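Local coordinates for protein rhamnosidase B (Bacillus sp., PDB 2OKX) that hydrolyses terminal alpha-L-rhamnose residues from rhamnose-containing glycosides, as a glycoside hydrolase family 78 alpha-L-rhamnosidase, at residues W10-Q15 / V92-F97; N21-F26 / E152-R157; F805-A810 / Q817-D822. One frame throughout, in Å; residues are numbered along the deposited sequence.

Contact 1. Residues W10-Q15 / V92-F97; sequences WIWGGQ and VLVLHF
Trp12 reaches over to Val94 and His96, and its indole supplies the whole of one side of this buried contact. With CG anti to the backbone N (chi1 -169°), the ring is carried out from the end of strand 9-12 toward strand 87-96, and its six-membered part leads. CZ3 of Trp12 comes 3.7 Å from CG1 of Val94, a methyl that lies at the ring edge, near its plane; CB of Val94 stands behind it, 4.0 Å from the same Trp12 CZ3. One corner round the ring, CH2 of Trp12 is 3.9 Å from CB of His96, the atom of that histidine nearest the indole. The imidazole meets the indole obliquely, with the planes at 62° and the six-membered ring of Trp12 centred 5.9 Å from the His96 ring.

The nitrogens of His96 are turned to other partners. NE2 is hydrogen-bonded to OG of Ser18 and ND1 to the carbonyl oxygen of Asp47, which together fix the rotation of the imidazole. Trp12 also takes a cation-pi contact from Arg24 on strand 22-31. In the order of the sheet three strands separate 9-12 from 87-96, yet the CA atoms of Trp12 and Val94 are only 9.4 Å apart, consistent with a strongly curled sheet.

No hydrogen bond joins the two segments. What passes between them is apolar contact alone: aromatic carbon, a valine methyl and a histidine methylene. The imidazole's nitrogens are satisfied by Ser18 and Asp47, so the histidine can turn its CB to the indole without burying a polar atom unpaired.

Contact 2. Residues N21-F26 / E152-R157; sequences NEWRCF and EVIDAR
Trp23 sets the outer corner of its indole against the aliphatic part of Glu152. CH2 of Trp23 lies 3.4 Å from CB of Glu152 and 3.5 Å from CG of Glu152, a tight fit, with the two side chains crossing at about a right angle. The glutamate is folded to make this possible: CG sits between the backbone N and the carbonyl carbon (chi1 82°) and the chain bends again at chi2, which brings the carboxylate to the ring edge at CH2. OE1 of Glu152 ends near the ring plane, 3.9 Å from CH2 of Trp23. At the next ring carbon, CD1 of Ile154 meets CZ3 of Trp23 at 3.9 Å.

The second shell fixes the acid. OE1 of Glu152 is hydrogen-bonded to the hydroxyls of Tyr497 and Ser499, and OE2 forms a salt bridge with Arg503, which probably balances the charge of the buried acid. Tyr497 and Pro500 also touch the indole, and Leu95 of strand 87-96 packs on it too. Just past Ile154, an Asx turn of Asp155 follows the short strand.

The arrangement is consistent with packing between two beta sheets: an indole from the N-terminal sheet rests on strand 153-155 and its approach, while this strand pairs in parallel with 485-489, in the sheet of the concanavalin-like region.

Contact 3. Residues F805-A810 / Q817-D822; sequences FFYYEA and QTLMLD
Met820 runs nearly straight out from its helix, CG anti to the backbone N (chi1 -177°), before bending at chi3, and this course carries it across Tyr808, whose ring leans back beside its own backbone N (chi1 -62°). CG of Met820 comes 3.8 Å from CD1 of Tyr808 and makes an off-centre CH-pi contact, 4.2 Å from the centroid of the Tyr808 ring. The sulfur follows obliquely, SD of Met820 lying 5.3 Å from that centroid in a Met-aromatic contact. Past the bend, CE of Met820 arrives 3.4 Å from the carbonyl O of Tyr808. The neighbouring pair is slighter: CD2 of Leu819 touches OH of Tyr807 at 3.7 Å.

The CA atoms of Tyr808 and Met820 are 6.0 Å apart, so helices 801-813 and 817-833, joined by a very short turn, lie close together here. OH of Tyr808 is hydrogen-bonded to Asp823, on the same helix as Met820, while OH of Tyr807 bonds to the carbonyl of Leu788. Phe871 of helix 868-876 meets Tyr808 edge-to-face and touches Met820 as well.

Shortening Met820 to an alanine would probably open a gap against the Tyr808 ring and its carbonyl, taking away both the CH-pi and the sulfur contact.

A flexible thioether thus fills the seam between two helices of the 6-hairpin glycosidase domain, probably the catalytic alpha barrel, without any hydrogen bond across the two segments, and the tyrosine hydroxyls are paired with Leu788 and Asp823.

In the fold
From the N terminus the chain passes through 10-15 and then 21-26 before either has met its partner; contact 1 closes at 92-97 and contact 2 at 152-157, so the two loops cross rather than nest. Their centres are 12 Å apart, and strands 22-31 and 87-96 are neighbours in one sheet, joined by backbone bonds such as Arg24 with Val94. Contact 1 therefore works within the N-terminal beta domain, whereas contact 2 leads from it to the concanavalin-like region. Far along the chain, contact 3 closes a tight helical hairpin in the 6-hairpin glycosidase domain, on the opposite side of the molecule, about 51 and 50 Å between centres from contacts 1 and 2.

Contact 1. Residues W10-Q15 / V92-F97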
loop_
_atom_site.group_PDB
_atom_site.type_symbol
_atom_site.label_atom_id
_atom_site.label_comp_id
_atom_site.label_asym_id
_atom_site.label_seq_id
_atom_site.Cartn_x
_atom_site.Cartn_y
_atom_site.Cartn_z
ATOM N N TRP A 10 6.754 1.545 -29.599
ATOM C CA TRP A 10 7.240 1.792 -28.250
ATOM C C TRP A 10 8.508 2.613 -28.441
ATOM O O TRP A 10 9.356 2.263 -29.267
ATOM C CB TRP A 10 7.619 0.490 -27.546
ATOM C CG TRP A 10 6.497 -0.253 -26.908
ATOM C CD1 TRP A 10 5.792 -1.293 -27.434
ATOM C CD2 TRP A 10 5.983 -0.044 -25.587
ATOM N NE1 TRP A 10 4.874 -1.755 -26.519
ATOM C CE2 TRP A 10 4.970 -1.004 -25.377
ATOM C CE3 TRP A 10 6.284 0.860 -24.559
ATOM C CZ2 TRP A 10 4.254 -1.088 -24.176
ATOM C CZ3 TRP A 10 5.572 0.775 -23.362
ATOM C CH2 TRP A 10 4.571 -0.191 -23.185
ATOM N N ILE A 11 8.644 3.699 -27.692
ATOM C CA ILE A 11 9.830 4.532 -27.809
ATOM C C ILE A 11 10.426 4.871 -26.452
ATOM O O ILE A 11 9.745 4.830 -25.424
ATOM C CB ILE A 11 9.530 5.859 -28.537
ATOM C CG1 ILE A 11 8.512 6.677 -27.738
ATOM C CG2 ILE A 11 9.016 5.579 -29.939
ATOM C CD1 ILE A 11 8.254 8.065 -28.307
ATOM N N TRP A 12 11.711 5.194 -26.460
ATOM C CA TRP A 12 12.408 5.575 -25.246
ATOM C C TRP A 12 13.503 6.548 -25.664
ATOM O O TRP A 12 13.492 7.043 -26.793
ATOM C CB TRP A 12 13.008 4.345 -24.553
ATOM C CG TRP A 12 13.509 4.641 -23.164
ATOM C CD1 TRP A 12 14.785 4.484 -22.699
ATOM C CD2 TRP A 12 12.751 5.192 -22.077
ATOM N NE1 TRP A 12 14.870 4.910 -21.392
ATOM C CE2 TRP A 12 13.636 5.348 -20.987
ATOM C CE3 TRP A 12 11.410 5.569 -21.920
ATOM C CZ2 TRP A 12 13.224 5.868 -19.753
ATOM C CZ3 TRP A 12 10.999 6.088 -20.690
ATOM C CH2 TRP A 12 11.906 6.231 -19.625
ATOM N N GLY A 13 14.431 6.830 -24.759
ATOM C CA GLY A 13 15.515 7.745 -25.059
ATOM C C GLY A 13 16.716 7.407 -24.200
ATOM O O GLY A 13 16.584 6.683 -23.216
ATOM N N GLY A 14 17.886 7.925 -24.560
ATOM C CA GLY A 14 19.081 7.632 -23.789
ATOM C C GLY A 14 19.670 6.288 -24.182
ATOM O O GLY A 14 19.078 5.560 -24.979
ATOM N N GLN A 15 20.828 5.951 -23.622
ATOM C CA GLN A 15 21.488 4.688 -23.943
ATOM C C GLN A 15 20.996 3.510 -23.109
ATOM O O GLN A 15 20.712 2.440 -23.647
ATOM C CB GLN A 15 23.008 4.824 -23.789
ATOM C CG GLN A 15 23.471 5.342 -22.435
ATOM C CD GLN A 15 23.471 6.860 -22.346
ATOM O OE1 GLN A 15 22.431 7.508 -22.486
ATOM N NE2 GLN A 15 24.648 7.434 -22.111
ATOM N N VAL A 92 4.322 13.887 -22.682
ATOM C CA VAL A 92 4.208 12.834 -21.688
ATOM C C VAL A 92 5.418 12.759 -20.778
ATOM O O VAL A 92 6.558 12.929 -21.219
ATOM C CB VAL A 92 4.047 11.447 -22.349
ATOM C CG1 VAL A 92 3.810 10.390 -21.275
ATOM C CG2 VAL A 92 2.911 11.465 -23.362
ATOM N N LEU A 93 5.157 12.516 -19.500
ATOM C CA LEU A 93 6.217 12.348 -18.519
ATOM C C LEU A 93 6.149 10.872 -18.169
ATOM O O LEU A 93 5.105 10.386 -17.737
ATOM C CB LEU A 93 5.955 13.173 -17.257
ATOM C CG LEU A 93 6.938 12.871 -16.117
ATOM C CD1 LEU A 93 8.322 13.379 -16.497
ATOM C CD2 LEU A 93 6.473 13.533 -14.827
ATOM N N VAL A 94 7.240 10.148 -18.381
ATOM C CA VAL A 94 7.249 8.732 -18.060
ATOM C C VAL A 94 8.230 8.474 -16.926
ATOM O O VAL A 94 9.388 8.888 -16.985
ATOM C CB VAL A 94 7.645 7.866 -19.285
ATOM C CG1 VAL A 94 7.736 6.398 -18.881
ATOM C CG2 VAL A 94 6.620 8.037 -20.400
ATOM N N LEU A 95 7.746 7.817 -15.877
ATOM C CA LEU A 95 8.589 7.479 -14.739
ATOM C C LEU A 95 8.995 6.023 -14.925
ATOM O O LEU A 95 8.131 5.154 -15.017
ATOM C CB LEU A 95 7.820 7.602 -13.416
ATOM C CG LEU A 95 7.261 8.941 -12.926
ATOM C CD1 LEU A 95 6.058 9.351 -13.774
ATOM C CD2 LEU A 95 6.849 8.798 -11.465
ATOM N N HIS A 96 10.292 5.752 -15.023
ATOM C CA HIS A 96 10.727 4.366 -15.151
ATOM C C HIS A 96 11.488 4.001 -13.887
ATOM O O HIS A 96 12.513 4.600 -13.582
ATOM C CB HIS A 96 11.635 4.151 -16.361
ATOM C CG HIS A 96 12.022 2.720 -16.549
ATOM N ND1 HIS A 96 11.127 1.763 -16.980
ATOM C CD2 HIS A 96 13.163 2.058 -16.243
ATOM C CE1 HIS A 96 11.699 0.574 -16.924
ATOM N NE2 HIS A 96 12.934 0.725 -16.480
ATOM N N PHE A 97 10.984 3.014 -13.157
ATOM C CA PHE A 97 11.608 2.606 -11.907
ATOM C C PHE A 97 12.950 1.900 -12.079
ATOM O O PHE A 97 13.894 2.173 -11.340
ATOM C CB PHE A 97 10.657 1.702 -11.111
ATOM C CG PHE A 97 9.323 2.334 -10.805
ATOM C CD1 PHE A 97 9.232 3.686 -10.479
ATOM C CD2 PHE A 97 8.161 1.569 -10.808
ATOM C CE1 PHE A 97 7.999 4.269 -10.159
ATOM C CE2 PHE A 97 6.925 2.138 -10.489
ATOM C CZ PHE A 97 6.846 3.491 -10.163
#

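Contact 2. Residues N21-F26 / E152-R157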
loop_
_atom_site.group_PDB
_atom_site.type_symbol
_atom_site.label_atom_id
_atom_site.label_comp_id
_atom_site.label_asym_id
_atom_site.label_seq_id
_atom_site.Cartn_x
_atom_site.Cartn_y
_atom_site.Cartn_z
ATOM N N ASN A 21 15.215 4.752 -11.443
ATOM C CA ASN A 21 14.525 5.972 -11.034
ATOM C C ASN A 21 14.741 7.147 -11.989
ATOM O O ASN A 21 15.261 8.184 -11.594
ATOM C CB ASN A 21 15.014 6.342 -9.628
ATOM C CG ASN A 21 14.252 7.505 -9.012
ATOM O OD1 ASN A 21 14.719 8.121 -8.053
ATOM N ND2 ASN A 21 13.081 7.799 -9.546
ATOM N N GLU A 22 14.334 6.988 -13.244
ATOM C CA GLU A 22 14.499 8.059 -14.218
ATOM C C GLU A 22 13.171 8.566 -14.758
ATOM O O GLU A 22 12.332 7.786 -15.201
ATOM C CB GLU A 22 15.367 7.589 -15.395
ATOM C CG GLU A 22 15.556 8.645 -16.483
ATOM C CD GLU A 22 16.457 8.180 -17.616
ATOM O OE1 GLU A 22 15.938 7.819 -18.700
ATOM O OE2 GLU A 22 17.689 8.167 -17.413
ATOM N N TRP A 23 12.990 9.881 -14.717
ATOM C CA TRP A 23 11.778 10.502 -15.236
ATOM C C TRP A 23 12.147 11.120 -16.583
ATOM O O TRP A 23 13.035 11.966 -16.667
ATOM C CB TRP A 23 11.271 11.565 -14.254
ATOM C CG TRP A 23 10.779 10.975 -12.952
ATOM C CD1 TRP A 23 10.854 9.663 -12.563
ATOM C CD2 TRP A 23 10.133 11.673 -11.880
ATOM N NE1 TRP A 23 10.294 9.504 -11.318
ATOM C CE2 TRP A 23 9.845 10.721 -10.875
ATOM C CE3 TRP A 23 9.770 13.011 -11.669
ATOM C CZ2 TRP A 23 9.207 11.064 -9.675
ATOM C CZ3 TRP A 23 9.135 13.352 -10.474
ATOM C CH2 TRP A 23 8.861 12.381 -9.495
ATOM N N ARG A 24 11.474 10.678 -17.639
ATOM C CA ARG A 24 11.765 11.157 -18.985
ATOM C C ARG A 24 10.572 11.801 -19.686
ATOM O O ARG A 24 9.454 11.291 -19.630
ATOM C CB ARG A 24 12.302 9.989 -19.817
ATOM C CG ARG A 24 12.542 10.284 -21.288
ATOM C CD ARG A 24 13.264 9.110 -21.945
ATOM N NE ARG A 24 14.647 9.008 -21.488
ATOM C CZ ARG A 24 15.631 9.808 -21.889
ATOM N NH1 ARG A 24 15.393 10.775 -22.767
ATOM N NH2 ARG A 24 16.857 9.647 -21.408
ATOM N N CYS A 25 10.833 12.923 -20.353
ATOM C CA CYS A 25 9.810 13.672 -21.078
ATOM C C CYS A 25 9.758 13.308 -22.556
ATOM O O CYS A 25 10.783 13.020 -23.173
ATOM C CB CYS A 25 10.080 15.175 -20.972
ATOM S SG CYS A 25 10.250 15.819 -19.298
ATOM N N PHE A 26 8.552 13.335 -23.118
ATOM C CA PHE A 26 8.346 13.050 -24.532
ATOM C C PHE A 26 7.404 14.099 -25.113
ATOM O O PHE A 26 6.459 14.531 -24.450
ATOM C CB PHE A 26 7.742 11.657 -24.741
ATOM C CG PHE A 26 8.660 10.530 -24.359
ATOM C CD1 PHE A 26 8.711 10.066 -23.047
ATOM C CD2 PHE A 26 9.483 9.938 -25.313
ATOM C CE1 PHE A 26 9.569 9.031 -22.690
ATOM C CE2 PHE A 26 10.346 8.901 -24.969
ATOM C CZ PHE A 26 10.389 8.446 -23.655
ATOM N N GLU A 152 10.918 11.463 -4.788
ATOM C CA GLU A 152 11.759 12.310 -5.621
ATOM C C GLU A 152 12.461 13.507 -5.004
ATOM O O GLU A 152 12.106 13.992 -3.930
ATOM C CB GLU A 152 10.971 12.776 -6.859
ATOM C CG GLU A 152 10.039 13.988 -6.667
ATOM C CD GLU A 152 8.653 13.631 -6.136
ATOM O OE1 GLU A 152 7.716 14.430 -6.359
ATOM O OE2 GLU A 152 8.497 12.567 -5.497
ATOM N N VAL A 153 13.499 13.947 -5.710
ATOM C CA VAL A 153 14.295 15.116 -5.355
ATOM C C VAL A 153 14.404 15.860 -6.684
ATOM O O VAL A 153 15.000 15.353 -7.639
ATOM C CB VAL A 153 15.700 14.733 -4.865
ATOM C CG1 VAL A 153 16.560 15.983 -4.741
ATOM C CG2 VAL A 153 15.604 14.037 -3.517
ATOM N N ILE A 154 13.806 17.046 -6.746
ATOM C CA ILE A 154 13.785 17.839 -7.970
ATOM C C ILE A 154 14.390 19.223 -7.795
ATOM O O ILE A 154 13.958 19.988 -6.935
ATOM C CB ILE A 154 12.327 18.047 -8.468
ATOM C CG1 ILE A 154 11.586 16.709 -8.542
ATOM C CG2 ILE A 154 12.334 18.745 -9.822
ATOM C CD1 ILE A 154 12.105 15.752 -9.598
ATOM N N ASP A 155 15.383 19.548 -8.616
ATOM C CA ASP A 155 16.003 20.866 -8.559
ATOM C C ASP A 155 15.430 21.647 -9.736
ATOM O O ASP A 155 15.869 21.491 -10.879
ATOM C CB ASP A 155 17.524 20.752 -8.674
ATOM C CG ASP A 155 18.220 22.079 -8.458
ATOM O OD1 ASP A 155 19.406 22.071 -8.059
ATOM O OD2 ASP A 155 17.584 23.128 -8.694
ATOM N N ALA A 156 14.436 22.478 -9.440
ATOM C CA ALA A 156 13.746 23.267 -10.452
ATOM C C ALA A 156 14.640 24.231 -11.227
ATOM O O ALA A 156 14.263 24.707 -12.296
ATOM C CB ALA A 156 12.588 24.027 -9.807
ATOM N N ARG A 157 15.820 24.523 -10.698
ATOM C CA ARG A 157 16.737 25.423 -11.390
ATOM C C ARG A 157 17.223 24.817 -12.709
ATOM O O ARG A 157 17.662 25.535 -13.607
ATOM C CB ARG A 157 17.928 25.752 -10.491
ATOM C CG ARG A 157 17.545 26.580 -9.283
ATOM C CD ARG A 157 18.696 26.711 -8.314
ATOM N NE ARG A 157 19.143 25.414 -7.815
ATOM C CZ ARG A 157 20.045 25.263 -6.851
ATOM N NH1 ARG A 157 20.595 26.332 -6.281
ATOM N NH2 ARG A 157 20.401 24.048 -6.456
#

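Contact 3. Residues F805-A810 / Q817-D822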
loop_
_atom_site.group_PDB
_atom_site.type_symbol
_atom_site.label_atom_id
_atom_site.label_comp_id
_atom_site.label_asym_id
_atom_site.label_seq_id
_atom_site.Cartn_x
_atom_site.Cartn_y
_atom_site.Cartn_z
ATOM N N PHE A 805 -13.521 -8.980 11.618
ATOM C CA PHE A 805 -14.519 -9.148 10.561
ATOM C C PHE A 805 -15.066 -10.571 10.572
ATOM O O PHE A 805 -16.281 -10.782 10.531
ATOM C CB PHE A 805 -13.900 -8.843 9.192
ATOM C CG PHE A 805 -14.912 -8.669 8.087
ATOM C CD1 PHE A 805 -15.706 -9.733 7.670
ATOM C CD2 PHE A 805 -15.058 -7.437 7.455
ATOM C CE1 PHE A 805 -16.633 -9.577 6.636
ATOM C CE2 PHE A 805 -15.978 -7.265 6.421
ATOM C CZ PHE A 805 -16.768 -8.338 6.008
ATOM N N PHE A 806 -14.164 -11.544 10.616
ATOM C CA PHE A 806 -14.562 -12.945 10.636
ATOM C C PHE A 806 -15.316 -13.241 11.929
ATOM O O PHE A 806 -16.277 -14.010 11.936
ATOM C CB PHE A 806 -13.323 -13.841 10.506
ATOM C CG PHE A 806 -12.606 -13.689 9.191
ATOM C CD1 PHE A 806 -13.227 -14.047 8.000
ATOM C CD2 PHE A 806 -11.315 -13.169 9.140
ATOM C CE1 PHE A 806 -12.575 -13.888 6.772
ATOM C CE2 PHE A 806 -10.653 -13.007 7.919
ATOM C CZ PHE A 806 -11.283 -13.365 6.735
ATOM N N TYR A 807 -14.891 -12.611 13.017
ATOM C CA TYR A 807 -15.541 -12.798 14.311
ATOM C C TYR A 807 -16.993 -12.311 14.248
ATOM O O TYR A 807 -17.900 -12.953 14.789
ATOM C CB TYR A 807 -14.761 -12.038 15.389
ATOM C CG TYR A 807 -15.374 -12.072 16.773
ATOM C CD1 TYR A 807 -15.778 -13.275 17.358
ATOM C CD2 TYR A 807 -15.527 -10.901 17.505
ATOM C CE1 TYR A 807 -16.320 -13.301 18.643
ATOM C CE2 TYR A 807 -16.063 -10.916 18.786
ATOM C CZ TYR A 807 -16.457 -12.118 19.347
ATOM O OH TYR A 807 -16.979 -12.119 20.615
ATOM N N TYR A 808 -17.212 -11.184 13.577
ATOM C CA TYR A 808 -18.561 -10.636 13.451
ATOM C C TYR A 808 -19.431 -11.539 12.576
ATOM O O TYR A 808 -20.628 -11.686 12.824
ATOM C CB TYR A 808 -18.519 -9.211 12.883
ATOM C CG TYR A 808 -17.776 -8.214 13.762
ATOM C CD1 TYR A 808 -17.566 -8.465 15.120
ATOM C CD2 TYR A 808 -17.292 -7.014 13.235
ATOM C CE1 TYR A 808 -16.885 -7.541 15.935
ATOM C CE2 TYR A 808 -16.616 -6.088 14.037
ATOM C CZ TYR A 808 -16.415 -6.357 15.382
ATOM O OH TYR A 808 -15.752 -5.442 16.173
ATOM N N GLU A 809 -18.838 -12.141 11.551
ATOM C CA GLU A 809 -19.602 -13.042 10.695
ATOM C C GLU A 809 -20.077 -14.211 11.557
ATOM O O GLU A 809 -21.182 -14.727 11.373
ATOM C CB GLU A 809 -18.748 -13.551 9.529
ATOM C CG GLU A 809 -18.549 -12.534 8.405
ATOM C CD GLU A 809 -17.816 -13.116 7.202
ATOM O OE1 GLU A 809 -16.603 -13.397 7.311
ATOM O OE2 GLU A 809 -18.455 -13.296 6.146
ATOM N N ALA A 810 -19.237 -14.614 12.508
ATOM C CA ALA A 810 -19.570 -15.701 13.417
ATOM C C ALA A 810 -20.684 -15.268 14.372
ATOM O O ALA A 810 -21.610 -16.040 14.640
ATOM C CB ALA A 810 -18.331 -16.130 14.213
ATOM N N GLN A 817 -26.038 -10.238 17.655
ATOM C CA GLN A 817 -25.837 -8.893 17.132
ATOM C C GLN A 817 -25.490 -7.858 18.196
ATOM O O GLN A 817 -24.692 -6.956 17.944
ATOM C CB GLN A 817 -27.080 -8.430 16.360
ATOM C CG GLN A 817 -27.301 -9.127 15.008
ATOM C CD GLN A 817 -27.928 -10.503 15.136
ATOM O OE1 GLN A 817 -28.436 -10.871 16.195
ATOM N NE2 GLN A 817 -27.912 -11.265 14.048
ATOM N N THR A 818 -26.080 -7.979 19.383
ATOM C CA THR A 818 -25.798 -7.023 20.447
ATOM C C THR A 818 -24.331 -7.100 20.871
ATOM O O THR A 818 -23.689 -6.073 21.110
ATOM C CB THR A 818 -26.714 -7.260 21.665
ATOM O OG1 THR A 818 -28.076 -7.024 21.284
ATOM C CG2 THR A 818 -26.347 -6.311 22.805
ATOM N N LEU A 819 -23.804 -8.317 20.954
ATOM C CA LEU A 819 -22.410 -8.518 21.327
ATOM C C LEU A 819 -21.521 -7.920 20.239
ATOM O O LEU A 819 -20.449 -7.380 20.522
ATOM C CB LEU A 819 -22.103 -10.008 21.465
ATOM C CG LEU A 819 -20.675 -10.328 21.918
ATOM C CD1 LEU A 819 -20.452 -9.777 23.323
ATOM C CD2 LEU A 819 -20.447 -11.836 21.892
ATOM N N MET A 820 -21.972 -8.036 18.994
ATOM C CA MET A 820 -21.243 -7.498 17.854
ATOM C C MET A 820 -21.161 -5.980 18.000
ATOM O O MET A 820 -20.090 -5.392 17.853
ATOM C CB MET A 820 -21.958 -7.863 16.548
ATOM C CG MET A 820 -21.240 -7.410 15.282
ATOM S SD MET A 820 -22.328 -7.401 13.828
ATOM C CE MET A 820 -22.686 -9.149 13.652
ATOM N N LEU A 821 -22.293 -5.347 18.298
ATOM C CA LEU A 821 -22.316 -3.898 18.468
ATOM C C LEU A 821 -21.415 -3.438 19.605
ATOM O O LEU A 821 -20.689 -2.449 19.469
ATOM C CB LEU A 821 -23.742 -3.396 18.729
ATOM C CG LEU A 821 -24.713 -3.425 17.550
ATOM C CD1 LEU A 821 -25.970 -2.646 17.920
ATOM C CD2 LEU A 821 -24.055 -2.810 16.324
ATOM N N ASP A 822 -21.462 -4.140 20.730
ATOM C CA ASP A 822 -20.623 -3.753 21.855
ATOM C C ASP A 822 -19.145 -3.911 21.533
ATOM O O ASP A 822 -18.319 -3.126 22.000
ATOM C CB ASP A 822 -20.980 -4.552 23.109
ATOM C CG ASP A 822 -22.288 -4.100 23.728
ATOM O OD1 ASP A 822 -22.661 -2.920 23.552
ATOM O OD2 ASP A 822 -22.937 -4.916 24.406
#